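Local coordinates for protein polyphosphate kinase (Porphyromonas gingivalis, PDB 2O8R) that probably catalyses the reversible transfer of the terminal phosphate of ATP to a growing polyphosphate chain, with magnesium as cofactor, at residues Leu33-Tyr36 with Asp37-Lys40; Arg100-Asp104 with Gln105-Thr109. The protein carries 3 engineered substitutions. One frame throughout, in Å; residues are numbered along the deposited sequence.

Contact 1: residues Leu33-Tyr36 with Asp37-Lys40; sequences LPVY and DRIK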
ATOM      1  N   LEU A  33       4.938  18.735  26.932  1.00 58.28           N
ATOM      2  CA  LEU A  33       5.118  17.595  26.042  1.00 49.47           C
ATOM      3  C   LEU A  33       6.151  17.896  24.971  1.00 57.58           C
ATOM      4  O   LEU A  33       6.217  19.024  24.475  1.00 52.72           O
ATOM      5  CB  LEU A  33       3.790  17.243  25.375  1.00 46.77           C
ATOM      6  CG  LEU A  33       2.655  16.846  26.313  1.00 52.57           C
ATOM      7  CD1 LEU A  33       1.487  16.433  25.483  1.00 17.84           C
ATOM      8  CD2 LEU A  33       3.062  15.711  27.267  1.00 43.21           C
ATOM      9  N   PRO A  34       6.976  16.890  24.624  1.00 55.50           N
ATOM     10  CA  PRO A  34       7.941  16.963  23.531  1.00 52.32           C
ATOM     11  C   PRO A  34       7.247  17.409  22.269  1.00 47.10           C
ATOM     12  O   PRO A  34       6.173  16.881  21.977  1.00 55.57           O
ATOM     13  CB  PRO A  34       8.400  15.516  23.395  1.00 44.21           C
ATOM     14  CG  PRO A  34       8.278  14.980  24.753  1.00 42.06           C
ATOM     15  CD  PRO A  34       7.050  15.595  25.320  1.00 35.34           C
ATOM     16  N   VAL A  35       7.836  18.367  21.538  1.00 44.88           N
ATOM     17  CA  VAL A  35       7.114  19.038  20.424  1.00 51.53           C
ATOM     18  C   VAL A  35       6.402  18.108  19.475  1.00 59.53           C
ATOM     19  O   VAL A  35       5.248  18.356  19.130  1.00 57.22           O
ATOM     20  CB  VAL A  35       7.981  19.923  19.490  1.00 54.41           C
ATOM     21  CG1 VAL A  35       7.693  21.373  19.718  1.00 43.68           C
ATOM     22  CG2 VAL A  35       9.482  19.559  19.520  1.00 52.32           C
ATOM     23  N   TYR A  36       7.090  17.052  19.039  1.00 44.86           N
ATOM     24  CA  TYR A  36       6.509  16.198  18.030  1.00 44.79           C
ATOM     25  C   TYR A  36       5.260  15.482  18.523  1.00 49.32           C
ATOM     26  O   TYR A  36       4.363  15.192  17.737  1.00 54.85           O
ATOM     27  CB  TYR A  36       7.558  15.292  17.372  1.00 31.37           C
ATOM     28  CG  TYR A  36       8.324  16.064  16.314  1.00 50.51           C
ATOM     29  CD1 TYR A  36       9.480  16.782  16.631  1.00 35.58           C
ATOM     30  CD2 TYR A  36       7.858  16.119  15.002  1.00 34.44           C
ATOM     31  CE1 TYR A  36      10.156  17.511  15.661  1.00 40.54           C
ATOM     32  CE2 TYR A  36       8.529  16.832  14.032  1.00 49.49           C
ATOM     33  CZ  TYR A  36       9.665  17.531  14.366  1.00 53.55           C
ATOM     34  OH  TYR A  36      10.301  18.241  13.388  1.00 57.14           O
ATOM     35  N   ASP A  37       5.169  15.278  19.838  1.00 47.28           N
ATOM     36  CA  ASP A  37       3.937  14.772  20.445  1.00 54.66           C
ATOM     37  C   ASP A  37       2.786  15.719  20.183  1.00 45.95           C
ATOM     38  O   ASP A  37       1.698  15.284  19.819  1.00 49.37           O
ATOM     39  CB  ASP A  37       4.087  14.576  21.955  1.00 37.73           C
ATOM     40  CG  ASP A  37       5.116  13.527  22.308  1.00 64.70           C
ATOM     41  OD1 ASP A  37       5.695  12.885  21.394  1.00 68.54           O
ATOM     42  OD2 ASP A  37       5.339  13.351  23.518  1.00 73.23           O
ATOM     43  N   ARG A  38       3.041  17.011  20.363  1.00 30.26           N
ATOM     44  CA  ARG A  38       2.026  18.027  20.168  1.00 45.52           C
ATOM     45  C   ARG A  38       1.654  18.166  18.697  1.00 51.17           C
ATOM     46  O   ARG A  38       0.470  18.224  18.353  1.00 66.40           O
ATOM     47  CB  ARG A  38       2.503  19.358  20.730  1.00 55.83           C
ATOM     48  CG  ARG A  38       2.836  19.283  22.202  1.00 47.76           C
ATOM     49  CD  ARG A  38       3.219  20.637  22.705  1.00 56.77           C
ATOM     50  NE  ARG A  38       4.645  20.755  22.956  1.00 54.37           N
ATOM     51  CZ  ARG A  38       5.275  21.910  23.138  1.00 53.33           C
ATOM     52  NH1 ARG A  38       4.609  23.055  23.077  1.00 61.79           N
ATOM     53  NH2 ARG A  38       6.578  21.923  23.355  1.00 63.12           N
ATOM     54  N   ILE A  39       2.666  18.198  17.836  1.00 39.43           N
ATOM     55  CA  ILE A  39       2.470  18.263  16.387  1.00 42.37           C
ATOM     56  C   ILE A  39       1.568  17.134  15.862  1.00 47.64           C
ATOM     57  O   ILE A  39       0.657  17.383  15.046  1.00 31.65           O
ATOM     58  CB  ILE A  39       3.824  18.244  15.646  1.00 50.67           C
ATOM     59  CG1 ILE A  39       4.595  19.542  15.937  1.00 47.26           C
ATOM     60  CG2 ILE A  39       3.619  18.011  14.139  1.00 25.89           C
ATOM     61  CD1 ILE A  39       5.713  19.842  14.963  1.00 46.77           C
ATOM     62  N   LYS A  40       1.825  15.910  16.342  1.00 40.99           N
ATOM     63  CA  LYS A  40       0.963  14.752  16.083  1.00 42.51           C
ATOM     64  C   LYS A  40      -0.489  15.036  16.437  1.00 51.97           C
ATOM     65  O   LYS A  40      -1.383  14.712  15.662  1.00 57.07           O
ATOM     66  CB  LYS A  40       1.435  13.517  16.854  1.00 46.36           C
ATOM     67  CG  LYS A  40       2.051  12.411  16.000  1.00 67.85           C
ATOM     68  CD  LYS A  40       3.250  12.880  15.188  1.00 67.94           C
ATOM     69  CE  LYS A  40       3.408  12.012  13.956  1.00 76.59           C
ATOM     70  NZ  LYS A  40       4.416  12.587  13.038  1.00100.42           N
TER

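Contact 2: residues Arg100-Asp104 with Gln105-Thr109; sequences RIFYD and QILPT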
ATOM      1  N   ARG A 100      -3.095  29.889  16.885  1.00 41.52           N
ATOM      2  CA  ARG A 100      -2.352  30.410  18.021  1.00 52.16           C
ATOM      3  C   ARG A 100      -1.320  29.391  18.498  1.00 57.01           C
ATOM      4  O   ARG A 100      -0.154  29.722  18.654  1.00 48.43           O
ATOM      5  CB  ARG A 100      -3.291  30.820  19.158  1.00 58.04           C
ATOM      6  CG  ARG A 100      -3.626  32.300  19.172  1.00 42.13           C
ATOM      7  CD  ARG A 100      -4.438  32.680  20.397  1.00 63.50           C
ATOM      8  NE  ARG A 100      -5.852  32.361  20.231  1.00 85.94           N
ATOM      9  CZ  ARG A 100      -6.552  31.561  21.028  1.00 83.51           C
ATOM     10  NH1 ARG A 100      -5.983  30.995  22.085  1.00 91.19           N
ATOM     11  NH2 ARG A 100      -7.835  31.338  20.768  1.00 63.01           N
ATOM     12  N   ILE A 101      -1.739  28.146  18.694  1.00 58.31           N
ATOM     13  CA  ILE A 101      -0.805  27.093  19.088  1.00 51.86           C
ATOM     14  C   ILE A 101       0.288  26.930  18.041  1.00 56.11           C
ATOM     15  O   ILE A 101       1.467  26.864  18.376  1.00 53.66           O
ATOM     16  CB  ILE A 101      -1.529  25.759  19.334  1.00 44.88           C
ATOM     17  CG1 ILE A 101      -2.523  25.930  20.473  1.00 41.40           C
ATOM     18  CG2 ILE A 101      -0.554  24.682  19.749  1.00 41.07           C
ATOM     19  CD1 ILE A 101      -3.518  24.835  20.588  1.00 38.08           C
ATOM     20  N   PHE A 102      -0.106  26.919  16.772  1.00 64.59           N
ATOM     21  CA  PHE A 102       0.832  26.664  15.681  1.00 65.63           C
ATOM     22  C   PHE A 102       1.883  27.757  15.521  1.00 56.79           C
ATOM     23  O   PHE A 102       3.084  27.479  15.473  1.00 53.20           O
ATOM     24  CB  PHE A 102       0.081  26.455  14.368  1.00 55.63           C
ATOM     25  CG  PHE A 102       0.974  26.108  13.213  1.00 66.92           C
ATOM     26  CD1 PHE A 102       1.647  24.891  13.179  1.00 64.84           C
ATOM     27  CD2 PHE A 102       1.137  26.989  12.154  1.00 50.27           C
ATOM     28  CE1 PHE A 102       2.468  24.563  12.120  1.00 48.53           C
ATOM     29  CE2 PHE A 102       1.959  26.663  11.092  1.00 51.46           C
ATOM     30  CZ  PHE A 102       2.629  25.450  11.077  1.00 52.16           C
ATOM     31  N   TYR A 103       1.424  28.998  15.454  1.00 53.75           N
ATOM     32  CA  TYR A 103       2.314  30.122  15.213  1.00 59.44           C
ATOM     33  C   TYR A 103       3.007  30.637  16.465  1.00 62.06           C
ATOM     34  O   TYR A 103       4.136  31.114  16.394  1.00 57.31           O
ATOM     35  CB  TYR A 103       1.543  31.272  14.577  1.00 58.22           C
ATOM     36  CG  TYR A 103       1.200  31.057  13.131  1.00 52.68           C
ATOM     37  CD1 TYR A 103       2.194  30.995  12.176  1.00 58.79           C
ATOM     38  CD2 TYR A 103      -0.117  30.939  12.719  1.00 60.70           C
ATOM     39  CE1 TYR A 103       1.891  30.813  10.850  1.00 71.45           C
ATOM     40  CE2 TYR A 103      -0.429  30.759  11.397  1.00 61.53           C
ATOM     41  CZ  TYR A 103       0.581  30.695  10.464  1.00 59.04           C
ATOM     42  OH  TYR A 103       0.292  30.507   9.135  1.00 71.50           O
ATOM     43  N   ASP A 104       2.321  30.570  17.603  1.00 60.68           N
ATOM     44  CA  ASP A 104       2.850  31.151  18.832  1.00 62.03           C
ATOM     45  C   ASP A 104       3.647  30.171  19.661  1.00 57.45           C
ATOM     46  O   ASP A 104       4.422  30.576  20.522  1.00 67.44           O
ATOM     47  CB  ASP A 104       1.734  31.757  19.687  1.00 66.92           C
ATOM     48  CG  ASP A 104       0.914  32.761  18.932  1.00 59.37           C
ATOM     49  OD1 ASP A 104       1.486  33.422  18.043  1.00 66.12           O
ATOM     50  OD2 ASP A 104      -0.293  32.890  19.219  1.00 77.35           O
ATOM     51  N   GLN A 105       3.462  28.884  19.417  1.00 59.96           N
ATOM     52  CA  GLN A 105       4.116  27.903  20.262  1.00 61.34           C
ATOM     53  C   GLN A 105       4.895  26.864  19.471  1.00 48.75           C
ATOM     54  O   GLN A 105       6.111  26.747  19.634  1.00 50.56           O
ATOM     55  CB  GLN A 105       3.107  27.256  21.205  1.00 59.47           C
ATOM     56  CG  GLN A 105       2.610  28.176  22.297  1.00 62.16           C
ATOM     57  CD  GLN A 105       1.579  27.523  23.206  1.00 76.38           C
ATOM     58  OE1 GLN A 105       1.005  26.482  22.874  1.00 89.39           O
ATOM     59  NE2 GLN A 105       1.339  28.138  24.363  1.00 86.64           N
ATOM     60  N   ILE A 106       4.214  26.139  18.593  1.00 46.32           N
ATOM     61  CA  ILE A 106       4.870  25.084  17.824  1.00 46.77           C
ATOM     62  C   ILE A 106       6.075  25.583  17.013  1.00 53.32           C
ATOM     63  O   ILE A 106       7.209  25.175  17.295  1.00 52.59           O
ATOM     64  CB  ILE A 106       3.893  24.338  16.924  1.00 46.99           C
ATOM     65  CG1 ILE A 106       2.694  23.863  17.748  1.00 36.04           C
ATOM     66  CG2 ILE A 106       4.596  23.169  16.222  1.00 30.82           C
ATOM     67  CD1 ILE A 106       2.962  22.663  18.597  1.00 32.28           C
ATOM     68  N   LEU A 107       5.838  26.472  16.047  1.00 40.97           N
ATOM     69  CA  LEU A 107       6.936  27.020  15.221  1.00 51.77           C
ATOM     70  C   LEU A 107       8.091  27.603  16.041  1.00 52.49           C
ATOM     71  O   LEU A 107       9.257  27.285  15.769  1.00 75.77           O
ATOM     72  CB  LEU A 107       6.444  28.026  14.165  1.00 35.40           C
ATOM     73  CG  LEU A 107       5.545  27.397  13.109  1.00 42.90           C
ATOM     74  CD1 LEU A 107       5.186  28.360  11.999  1.00 55.62           C
ATOM     75  CD2 LEU A 107       6.247  26.185  12.578  1.00 41.85           C
ATOM     76  N   PRO A 108       7.780  28.440  17.047  1.00 48.07           N
ATOM     77  CA  PRO A 108       8.802  28.895  17.995  1.00 50.17           C
ATOM     78  C   PRO A 108       9.531  27.777  18.740  1.00 40.69           C
ATOM     79  O   PRO A 108      10.740  27.868  18.922  1.00 54.37           O
ATOM     80  CB  PRO A 108       7.998  29.742  18.987  1.00 33.14           C
ATOM     81  CG  PRO A 108       6.865  30.210  18.223  1.00 53.17           C
ATOM     82  CD  PRO A 108       6.484  29.068  17.340  1.00 40.43           C
ATOM     83  N   THR A 109       8.814  26.746  19.186  1.00 50.78           N
ATOM     84  CA  THR A 109       9.460  25.647  19.917  1.00 53.46           C
ATOM     85  C   THR A 109      10.365  24.826  18.999  1.00 56.85           C
ATOM     86  O   THR A 109      11.452  24.419  19.393  1.00 54.29           O
ATOM     87  CB  THR A 109       8.438  24.712  20.572  1.00 54.56           C
ATOM     88  OG1 THR A 109       7.390  25.480  21.154  1.00 59.55           O
ATOM     89  CG2 THR A 109       9.083  23.900  21.651  1.00 38.33           C
TER

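Contact 1: residues Leu33-Tyr36 with Asp37-Lys40
The guanidinium of Arg38 carries the methyl CG1 of Val35 over one face, while the carbonyl oxygens of Leu33 and Pro34 lie at its edge. Over one face of the Tyr36 ring, toward its rim, sits CD1 of Ile39, 4.2 Å from Tyr36 CE2. Arg38 suits its place because it is long enough to turn back past the start of the helix: its chain bends at chi3 (-107°), which brings NE to 2.8 Å from Leu33 O. The bond is not straight (132° at the hydrogen), and NE stands above the carbonyl plane; NH2 of Arg38 adds a weak second bond to that oxygen. On the way, Arg38 CG packs against Leu33 CB at 3.9 Å.

Asp37 lies across the Pro34 ring, with OD2 3.3 Å from Pro34 CD, and that same OD2 is hydrogen-bonded to Thr319. Lys40 sends its amine to Ala307 O. Helical bonding is established by Ile39 N to Val35 O (2.9 Å) and Lys40 N to Tyr36 O (3.0 Å), whereas Asp37 N reaches Pro34 O only weakly. Proline at the N-cap needs no amide hydrogen, and acidic Asp37 in the first turn should interact favourably with the helix dipole. This is a helix N-terminus, the opening turn of helix 35-63 in the N-terminal domain of a PPK1-family kinase.

Contact 2: residues Arg100-Asp104 with Gln105-Thr109
The carbonyl oxygen of Ile101 receives two backbone amides: Ile106 N at 2.8 Å in a nearly straight bond (171°), and Gln105 N at 3.0 Å in a weak, bent one. One residue further on, Leu107 N bonds to Phe102 O at 3.0 Å. Both strong bonds span five residues, which marks a pi-type turn within helix 83-112. Pro108, lacking an amide hydrogen, cannot make the next bond of the series; its CD lies 3.3 Å from Tyr103 O, and the helix is kinked there. The short axes of 100-104 and 105-109 are inclined by 24°.

Leu107 lies over one face of the Phe102 ring in a CH-pi contact, its CG 4.2 Å from the ring centroid and its two methyls spread over CE1, CE2 and CZ. Phe102 has CG anti to the backbone N (chi1 -177°), which swings the ring along the helix toward that branched side chain. CD1 of Leu107 also meets Tyr103 CD1 at 4.0 Å. On another side of the helix, Ile101 CG2 packs on Ile106 CG1 at 3.9 Å, beta-branched bulk suited to a buried surface. Ile101 rests on helix 13-29 and Ile106 on helix 35-63, whereas Phe102 and Leu107 both pack against Leu117 of strand 115-118.

Overall arrangement
Contact 1 comes first along the chain, at the start of helix 35-63; contact 2 follows near the C-terminal end of helix 83-112, the next helix. Their centres are 11 Å apart, and both lie within the N-terminal domain. They touch directly: Val35 CG1 meets Thr109 CG2 at 3.5 Å, and Ile39 CG1 meets Ile106 CG2 at 3.6 Å, so the beginning of one helix packs beside the end of the other. Arg38 also lies against Thr109 and Ile106. Side-chain packing, mostly between aliphatic groups, thus joins the two helices here. Further along helix 35-63 is Asn48, a predicted ATP-binding residue; the side chains of Lys40 and Asn48 are about 11 Å apart, whereas contact 2 lies away from the annotated sites.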